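Local atomic coordinates of metallo-beta-lactamase (Serratia marcescens, PDB entry 6K4X), a protein that hydrolyses the beta-lactam ring of antibiotics at a site built on two zinc ions, bridged here by the sulfur of a bound inhibitor. Residues 72-77 against 115-120; 111-116 against 177-182; 184-189 against 254-259. All blocks are in the same frame, centred on the assembly; numbering follows the deposited sequence. Where two conformers were deposited one is given.

Contact 1: 72-77 against 115-120; sequences HSHEDH and GSLSNF. With ZN (zinc ion), chain B; ZN (zinc ion), chain C; D0U (4-azanyl-2-sulfanyl-benzoic acid), chain E.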
# COMPACT_ATOMS: atom_id res chain seq x y z
N HIS A 72 -3.62 -4.14 0.28
CA HIS A 72 -4.66 -5.06 -0.10
C HIS A 72 -4.08 -6.31 -0.74
O HIS A 72 -2.93 -6.37 -1.17
CB HIS A 72 -5.74 -4.40 -0.99
CG HIS A 72 -5.32 -4.15 -2.40
ND1 HIS A 72 -4.76 -2.98 -2.81
CD2 HIS A 72 -5.41 -4.93 -3.51
CE1 HIS A 72 -4.55 -3.02 -4.11
NE2 HIS A 72 -4.92 -4.24 -4.60
N SER A 73 -4.95 -7.33 -0.81
CA SER A 73 -4.58 -8.72 -1.05
C SER A 73 -4.76 -9.11 -2.52
O SER A 73 -5.51 -10.05 -2.82
CB SER A 73 -5.40 -9.58 -0.13
OG SER A 73 -6.78 -9.24 -0.20
N HIS A 74 -4.03 -8.41 -3.40
CA HIS A 74 -3.86 -8.87 -4.78
C HIS A 74 -2.38 -9.16 -5.01
O HIS A 74 -1.52 -8.67 -4.28
CB HIS A 74 -4.34 -7.83 -5.80
CG HIS A 74 -5.81 -7.61 -5.75
ND1 HIS A 74 -6.41 -6.45 -6.14
CD2 HIS A 74 -6.79 -8.46 -5.39
CE1 HIS A 74 -7.71 -6.60 -5.99
NE2 HIS A 74 -7.97 -7.81 -5.54
N GLU A 75 -2.11 -10.00 -6.01
CA GLU A 75 -0.79 -10.56 -6.24
C GLU A 75 0.29 -9.49 -6.43
O GLU A 75 1.46 -9.77 -6.16
CB GLU A 75 -0.83 -11.52 -7.42
CG GLU A 75 -1.00 -10.85 -8.77
CD GLU A 75 -0.95 -11.69 -10.04
OE1 GLU A 75 -0.12 -12.61 -10.09
OE2 GLU A 75 -1.72 -11.40 -10.99
N ASP A 76 -0.05 -8.34 -7.00
CA ASP A 76 0.95 -7.32 -7.27
C ASP A 76 1.48 -6.64 -5.99
O ASP A 76 2.63 -6.20 -5.99
CB ASP A 76 0.45 -6.30 -8.28
CG ASP A 76 -0.84 -5.58 -7.97
OD1 ASP A 76 -1.71 -6.17 -7.28
OD2 ASP A 76 -0.99 -4.44 -8.46
N HIS A 77 0.64 -6.51 -4.96
CA HIS A 77 1.07 -5.85 -3.72
C HIS A 77 1.47 -6.87 -2.66
O HIS A 77 2.30 -6.57 -1.78
CB HIS A 77 -0.05 -4.96 -3.18
CG HIS A 77 -0.55 -4.03 -4.22
ND1 HIS A 77 0.14 -2.89 -4.61
CD2 HIS A 77 -1.62 -4.13 -5.04
CE1 HIS A 77 -0.52 -2.34 -5.62
NE2 HIS A 77 -1.59 -3.08 -5.92
N GLY A 115 -12.76 -13.92 -10.70
CA GLY A 115 -12.89 -14.52 -12.03
C GLY A 115 -11.69 -14.19 -12.90
O GLY A 115 -11.43 -14.89 -13.90
N SER A 116 -10.96 -13.13 -12.53
CA SER A 116 -9.90 -12.61 -13.36
C SER A 116 -8.59 -12.44 -12.57
O SER A 116 -7.59 -12.01 -13.13
CB SER A 116 -10.30 -11.31 -14.02
OG SER A 116 -10.34 -10.25 -13.08
N LEU A 117 -8.57 -12.84 -11.30
CA LEU A 117 -7.39 -12.63 -10.46
C LEU A 117 -6.50 -13.86 -10.48
O LEU A 117 -6.99 -14.99 -10.57
CB LEU A 117 -7.81 -12.33 -9.01
CG LEU A 117 -8.52 -11.00 -8.82
CD1 LEU A 117 -9.29 -10.98 -7.50
CD2 LEU A 117 -7.53 -9.85 -8.90
N SER A 118 -5.19 -13.63 -10.33
CA SER A 118 -4.25 -14.72 -10.20
C SER A 118 -3.94 -14.93 -8.71
O SER A 118 -3.73 -13.98 -7.96
CB SER A 118 -2.99 -14.45 -10.97
OG SER A 118 -3.27 -14.31 -12.36
N ASN A 119 -3.88 -16.18 -8.29
CA ASN A 119 -3.53 -16.52 -6.93
C ASN A 119 -2.07 -16.18 -6.65
O ASN A 119 -1.27 -15.99 -7.56
CB ASN A 119 -3.76 -18.00 -6.65
CG ASN A 119 -5.20 -18.42 -6.83
OD1 ASN A 119 -6.13 -17.60 -6.87
ND2 ASN A 119 -5.41 -19.72 -6.88
N PHE A 120 -1.73 -16.11 -5.37
CA PHE A 120 -0.39 -15.83 -4.96
C PHE A 120 -0.07 -16.64 -3.72
O PHE A 120 -0.94 -17.31 -3.14
CB PHE A 120 -0.21 -14.31 -4.77
CG PHE A 120 -1.13 -13.69 -3.74
CD1 PHE A 120 -2.37 -13.20 -4.11
CD2 PHE A 120 -0.73 -13.59 -2.42
CE1 PHE A 120 -3.21 -12.62 -3.16
CE2 PHE A 120 -1.58 -13.04 -1.47
CZ PHE A 120 -2.80 -12.54 -1.85
ZN ZN B . -5.59 -4.59 -6.47
ZN ZN C . -2.44 -3.14 -7.76
O2 D0U E . -4.17 -1.72 -7.41
C7 D0U E . -4.89 -1.31 -8.34
O1 D0U E . -5.35 -0.13 -8.37
C3 D0U E . -5.26 -2.21 -9.47
C2 D0U E . -5.87 -1.58 -10.59
C4 D0U E . -5.04 -3.60 -9.47
S1 D0U E . -4.25 -4.56 -8.31
C5 D0U E . -5.48 -4.31 -10.61
C6 D0U E . -6.09 -3.70 -11.71
N1 D0U E . -6.48 -4.43 -12.82
C1 D0U E . -6.25 -2.34 -11.69
O HOH W 1 -4.26 -11.29 -7.43
O HOH W 2 -4.45 -10.72 -10.18
O HOH W 3 0.40 -14.83 -9.11
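L117 lays CD2 over one face of the H74 imidazole, a CH-pi contact in which this methyl carbon stands 4.0 Å from the ring centroid and 19° off the normal. Leucine suits the place because its forked end brings a second methyl, CD1, near CD2 and NE2 of the H74 ring. F120 packs against the backbone on both sides of H74, at S73 and E75. Its CB meets CB of E75 at 3.9 Å, and its rim atom CE1 lies 3.5 Å from the carbonyl O of S73, which sits near the ring plane. A chi1 of 59° puts F120 CG between its own backbone N and carbonyl carbon, within packing distance of E75 CA.

Polar links between the segments run through water. One water accepts from E75 N at 2.9 Å and donates to S118 O at 2.8 Å. A second accepts from S118 N and donates to E75 OE2; glutamate, its chain extended beyond CG, is long enough to bring OE2 to this water and close to S118 CB.

Metal bonds make up the third group. H72 NE2, H74 ND1 and H150 hold one zinc; D76 OD2, H77 NE2 and H215 hold the other. The inhibitor's S1 bridges them, 2.3 Å from the first zinc and 2.4 Å from the second, where its O2 also binds. Residues 72-77, HSHEDH, are the HXHXDH motif of the family, supplying two ligands to each zinc.

Since H74 spends ND1 on zinc, its NE2 is left to hydrogen-bond to D111. That second-shell carboxylate, together with the zinc bond and L117 over the ring face, should limit the ring's rotation and probably polarises the imidazole toward the metal, while the bridging sulfur probably takes the place of the hydroxide used in hydrolysis.

Contact 2: 111-116 against 177-182; sequences DPQFGS and TAVSAD. With D0U (4-azanyl-2-sulfanyl-benzoic acid), chain E.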
# COMPACT_ATOMS: atom_id res chain seq x y z
N ASP A 111 -14.85 -9.95 -4.32
CA ASP A 111 -13.92 -9.03 -4.99
C ASP A 111 -14.45 -8.75 -6.38
O ASP A 111 -14.75 -9.68 -7.12
CB ASP A 111 -12.53 -9.67 -5.04
CG ASP A 111 -11.43 -8.73 -5.50
OD1 ASP A 111 -11.58 -8.09 -6.55
OD2 ASP A 111 -10.42 -8.67 -4.78
N PRO A 112 -14.62 -7.47 -6.79
CA PRO A 112 -15.10 -7.18 -8.14
C PRO A 112 -14.29 -7.86 -9.25
O PRO A 112 -14.84 -8.15 -10.31
CB PRO A 112 -14.98 -5.66 -8.24
CG PRO A 112 -15.17 -5.19 -6.80
CD PRO A 112 -14.46 -6.25 -5.98
N GLN A 113 -12.99 -8.10 -9.03
CA GLN A 113 -12.16 -8.77 -10.02
C GLN A 113 -12.25 -10.30 -9.96
O GLN A 113 -11.61 -10.97 -10.78
CB GLN A 113 -10.71 -8.31 -9.89
CG GLN A 113 -10.49 -6.88 -10.30
CD GLN A 113 -9.03 -6.52 -10.20
OE1 GLN A 113 -8.24 -6.84 -11.08
NE2 GLN A 113 -8.62 -5.91 -9.10
N PHE A 114 -13.01 -10.87 -9.03
CA PHE A 114 -13.10 -12.32 -8.94
C PHE A 114 -13.52 -12.91 -10.28
O PHE A 114 -14.51 -12.47 -10.91
CB PHE A 114 -14.12 -12.72 -7.87
CG PHE A 114 -14.20 -14.20 -7.63
CD1 PHE A 114 -13.29 -14.82 -6.79
CD2 PHE A 114 -15.19 -14.96 -8.23
CE1 PHE A 114 -13.37 -16.19 -6.55
CE2 PHE A 114 -15.24 -16.33 -8.01
CZ PHE A 114 -14.35 -16.94 -7.16
N GLY A 115 -12.76 -13.92 -10.70
CA GLY A 115 -12.89 -14.52 -12.03
C GLY A 115 -11.69 -14.19 -12.90
O GLY A 115 -11.43 -14.89 -13.90
N SER A 116 -10.96 -13.13 -12.53
CA SER A 116 -9.90 -12.61 -13.36
C SER A 116 -8.59 -12.44 -12.57
O SER A 116 -7.59 -12.01 -13.13
CB SER A 116 -10.30 -11.31 -14.02
OG SER A 116 -10.34 -10.25 -13.08
N THR A 177 -9.40 1.96 -6.74
CA THR A 177 -9.82 1.83 -8.12
C THR A 177 -10.97 0.84 -8.27
O THR A 177 -10.92 -0.32 -7.85
CB THR A 177 -8.63 1.39 -8.96
OG1 THR A 177 -8.09 0.21 -8.35
CG2 THR A 177 -7.58 2.48 -9.08
N ALA A 178 -11.99 1.28 -9.00
CA ALA A 178 -13.12 0.46 -9.44
C ALA A 178 -12.70 -0.26 -10.72
O ALA A 178 -12.55 0.35 -11.81
CB ALA A 178 -14.33 1.32 -9.67
N VAL A 179 -12.40 -1.55 -10.59
CA VAL A 179 -11.98 -2.41 -11.72
C VAL A 179 -12.62 -3.77 -11.47
O VAL A 179 -12.84 -4.16 -10.35
CB VAL A 179 -10.44 -2.48 -11.81
CG1 VAL A 179 -9.83 -2.88 -10.49
CG2 VAL A 179 -9.88 -3.40 -12.89
N SER A 180 -12.97 -4.48 -12.53
CA SER A 180 -13.69 -5.73 -12.32
C SER A 180 -13.46 -6.71 -13.45
O SER A 180 -12.96 -6.36 -14.51
CB SER A 180 -15.16 -5.47 -12.18
OG SER A 180 -15.76 -5.19 -13.46
N ALA A 181 -13.92 -7.93 -13.21
CA ALA A 181 -14.12 -8.91 -14.26
C ALA A 181 -15.22 -8.42 -15.21
O ALA A 181 -16.07 -7.62 -14.85
CB ALA A 181 -14.51 -10.25 -13.67
N ASP A 182 -15.23 -8.98 -16.42
CA ASP A 182 -16.21 -8.64 -17.44
C ASP A 182 -17.64 -8.92 -16.95
O ASP A 182 -18.58 -8.26 -17.39
CB ASP A 182 -15.94 -9.41 -18.74
CG ASP A 182 -14.76 -8.84 -19.51
OD1 ASP A 182 -14.34 -7.71 -19.21
OD2 ASP A 182 -14.25 -9.54 -20.43
O2 D0U E . -4.17 -1.72 -7.41
C7 D0U E . -4.89 -1.31 -8.34
O1 D0U E . -5.35 -0.13 -8.37
C3 D0U E . -5.26 -2.21 -9.47
C2 D0U E . -5.87 -1.58 -10.59
C4 D0U E . -5.04 -3.60 -9.47
S1 D0U E . -4.25 -4.56 -8.31
C5 D0U E . -5.48 -4.31 -10.61
C6 D0U E . -6.09 -3.70 -11.71
N1 D0U E . -6.48 -4.43 -12.82
C1 D0U E . -6.25 -2.34 -11.69
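P112 and Q113 carry most of the contact with V179, S180 and A181, and the turns of residues 111-116 decide what each one offers. D111 OD1 accepts from Q113 N at 2.9 Å through the anti lone pair, forming an Asx turn that braces the type I beta turn from D111 to F114.

Proline fits the second place of that turn, where its ring fixes phi. Its CB rests 3.4 Å from V179 O, and its carbonyl O takes the hydrogen bond that joins the two loops, from A181 N at 3.1 Å with a nearly straight N-H...O angle of 163°.

Q113 follows, with CG anti to the carbonyl carbon (chi1 -69°) and beside V179 O. The chain then runs extended and crosses the valine, bringing NE2 to 3.5 Å from V179 CG1. The amide oxygen OE1 comes 3.5 Å from the inhibitor's amino N1, without a hydrogen bond. The other valine methyl, CG2, comes close to N1, so the beta-branch lets V179 touch glutamine with one methyl and ligand with the other.

At F114 the backbone does the touching: its O meets A181 CB at 3.5 Å, close packing that suits small alanine. G115 occupies the third position of the type II turn from Q113 to S116, where at phi 110° a CB would run into F114 O, so glycine suits the place. S116 N closes the turn on Q113 O, and in one of its two conformers OG bonds to the same oxygen at 2.7 Å.

At the start of the partner segment, T177 OG1 donates to the inhibitor's carboxylate O1 at 2.8 Å. Two loops meeting in this way beside the metals line the inhibitor pocket, and so probably one wall of the substrate site, of a subclass B3 metallo-beta-lactamase.

Contact 3: 184-189 against 254-259; sequences YRFSDH and ETRLAS
The CA atoms of S187 and L257 lie 6.3 Å apart where the 3-10 turn 186-188 draws up beside helix 241-260, the C-terminal helix of the metallo-beta-lactamase alpha-beta/beta-alpha fold. F186 sets the edge of its ring on the face of the R256 guanidinium, the two planes 89° apart and F186 CD2 over the guanidinium centre, 3.6 Å from R256 CZ. Arginine suits this place because its flat face accepts the phenyl edge while its N-H groups remain in use around the rim: NE forms a salt bridge with E260, and NH2 bonds to S180. NH2 also lies 2.8 Å from Y184 O, but the angle is too poor for a hydrogen bond. A bend at chi2 (58°) places CD of R256 for this approach.

Beside it, L257 CD2 packs against F186 CB at 3.9 Å and touches S187 OG, which is hydrogen-bonded to E260. One water donates to both S187 OG and L257 O, the latter 2.8 Å away, and so ties the turn to the helix backbone.

The turn is also held from within. R185 NH2 makes a salt bridge to D188 OD1 at 2.9 Å, and R185 O is gripped from opposite faces of its plane, by D188 N and by H189 ND1 at 2.8 Å, with R185 O lying in the plane of the H189 ring.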
# COMPACT_ATOMS: atom_id res chain seq x y z
N TYR A 184 -18.98 -8.51 -14.02
CA TYR A 184 -19.37 -7.79 -12.81
C TYR A 184 -19.94 -6.40 -13.12
O TYR A 184 -19.35 -5.64 -13.91
CB TYR A 184 -18.14 -7.59 -11.93
CG TYR A 184 -18.39 -7.06 -10.55
CD1 TYR A 184 -18.65 -7.93 -9.52
CD2 TYR A 184 -18.31 -5.71 -10.28
CE1 TYR A 184 -18.84 -7.46 -8.23
CE2 TYR A 184 -18.47 -5.24 -9.00
CZ TYR A 184 -18.74 -6.11 -7.97
OH TYR A 184 -18.90 -5.62 -6.69
N ARG A 185 -21.06 -6.08 -12.47
CA ARG A 185 -21.70 -4.78 -12.61
C ARG A 185 -21.65 -4.06 -11.27
O ARG A 185 -22.32 -4.47 -10.30
CB ARG A 185 -23.13 -4.99 -13.12
CG ARG A 185 -23.86 -3.70 -13.42
CD ARG A 185 -25.14 -3.94 -14.18
NE ARG A 185 -25.66 -2.71 -14.78
CZ ARG A 185 -26.59 -1.93 -14.27
NH1 ARG A 185 -26.87 -0.79 -14.88
NH2 ARG A 185 -27.21 -2.24 -13.15
N PHE A 186 -20.91 -2.94 -11.21
CA PHE A 186 -20.81 -2.21 -9.96
C PHE A 186 -22.19 -1.72 -9.52
O PHE A 186 -22.46 -1.69 -8.32
CB PHE A 186 -19.87 -1.01 -10.09
CG PHE A 186 -18.43 -1.38 -9.89
CD1 PHE A 186 -17.87 -1.37 -8.62
CD2 PHE A 186 -17.64 -1.79 -10.96
CE1 PHE A 186 -16.57 -1.79 -8.41
CE2 PHE A 186 -16.32 -2.15 -10.75
CZ PHE A 186 -15.79 -2.16 -9.48
N SER A 187 -23.02 -1.33 -10.49
CA SER A 187 -24.32 -0.78 -10.20
C SER A 187 -25.22 -1.81 -9.49
O SER A 187 -26.28 -1.43 -8.97
CB SER A 187 -24.97 -0.27 -11.46
OG SER A 187 -24.24 0.80 -12.04
N ASP A 188 -24.88 -3.09 -9.52
CA ASP A 188 -25.65 -4.12 -8.86
C ASP A 188 -25.14 -4.37 -7.43
O ASP A 188 -25.75 -5.17 -6.72
CB ASP A 188 -25.61 -5.43 -9.64
CG ASP A 188 -26.35 -5.44 -10.96
OD1 ASP A 188 -26.98 -4.44 -11.28
OD2 ASP A 188 -26.24 -6.48 -11.64
N HIS A 189 -24.05 -3.71 -7.02
CA HIS A 189 -23.32 -4.04 -5.79
C HIS A 189 -23.21 -2.81 -4.91
O HIS A 189 -22.17 -2.16 -4.85
CB HIS A 189 -21.95 -4.64 -6.12
CG HIS A 189 -22.06 -5.98 -6.73
ND1 HIS A 189 -22.15 -6.18 -8.10
CD2 HIS A 189 -22.23 -7.19 -6.15
CE1 HIS A 189 -22.27 -7.49 -8.32
NE2 HIS A 189 -22.32 -8.12 -7.16
N GLU A 254 -17.14 7.10 -11.17
CA GLU A 254 -18.24 7.77 -11.84
C GLU A 254 -18.25 7.44 -13.33
O GLU A 254 -19.30 7.22 -13.93
CB GLU A 254 -18.20 9.28 -11.60
CG GLU A 254 -18.59 9.64 -10.17
CD GLU A 254 -19.94 9.08 -9.69
OE1 GLU A 254 -20.87 8.88 -10.52
OE2 GLU A 254 -20.10 8.81 -8.48
N THR A 255 -17.07 7.38 -13.94
CA THR A 255 -16.99 6.98 -15.34
C THR A 255 -17.56 5.58 -15.51
O THR A 255 -18.28 5.28 -16.48
CB THR A 255 -15.54 7.07 -15.84
OG1 THR A 255 -15.11 8.44 -15.88
CG2 THR A 255 -15.39 6.53 -17.25
N ARG A 256 -17.19 4.67 -14.62
CA ARG A 256 -17.66 3.27 -14.68
C ARG A 256 -19.18 3.18 -14.53
O ARG A 256 -19.85 2.53 -15.34
CB ARG A 256 -16.95 2.44 -13.62
CG ARG A 256 -17.45 1.00 -13.52
CD ARG A 256 -17.31 0.23 -14.84
NE ARG A 256 -17.86 -1.12 -14.70
CZ ARG A 256 -17.16 -2.22 -14.46
NH1 ARG A 256 -15.84 -2.17 -14.30
NH2 ARG A 256 -17.80 -3.37 -14.34
N LEU A 257 -19.74 3.87 -13.54
CA LEU A 257 -21.18 3.77 -13.31
C LEU A 257 -21.91 4.33 -14.55
O LEU A 257 -22.94 3.80 -14.97
CB LEU A 257 -21.60 4.53 -12.04
CG LEU A 257 -21.12 3.90 -10.74
CD1 LEU A 257 -21.48 4.78 -9.55
CD2 LEU A 257 -21.64 2.49 -10.54
N ALA A 258 -21.40 5.41 -15.12
CA ALA A 258 -22.02 5.97 -16.35
C ALA A 258 -21.99 4.93 -17.47
O ALA A 258 -22.97 4.79 -18.23
CB ALA A 258 -21.34 7.25 -16.75
N SER A 259 -20.89 4.20 -17.61
CA SER A 259 -20.69 3.21 -18.68
C SER A 259 -21.67 2.04 -18.52
O SER A 259 -21.94 1.33 -19.48
CB SER A 259 -19.26 2.70 -18.72
OG SER A 259 -18.31 3.75 -18.82
O HOH W 4 -25.10 2.90 -13.38

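The contacts form a chain leading outward from the zinc site. Contacts 1 and 2 share G115 and S116, both touch the inhibitor, and have centres about 10 Å apart; they are joined by H74 NE2 and D111 OD2, 2.7 Å apart, so the loop lining the pocket probably also steadies a zinc ligand. Contact 3 is centred about 11 Å from contact 2 and meets it through S180 OG and R256 NH2 at 2.9 Å, and through F186 CZ, 3.6 Å from V179 N. It does not touch contact 1, the nearest atoms being about 8 Å apart, and the R256 side chain stays about 10 Å from the inhibitor.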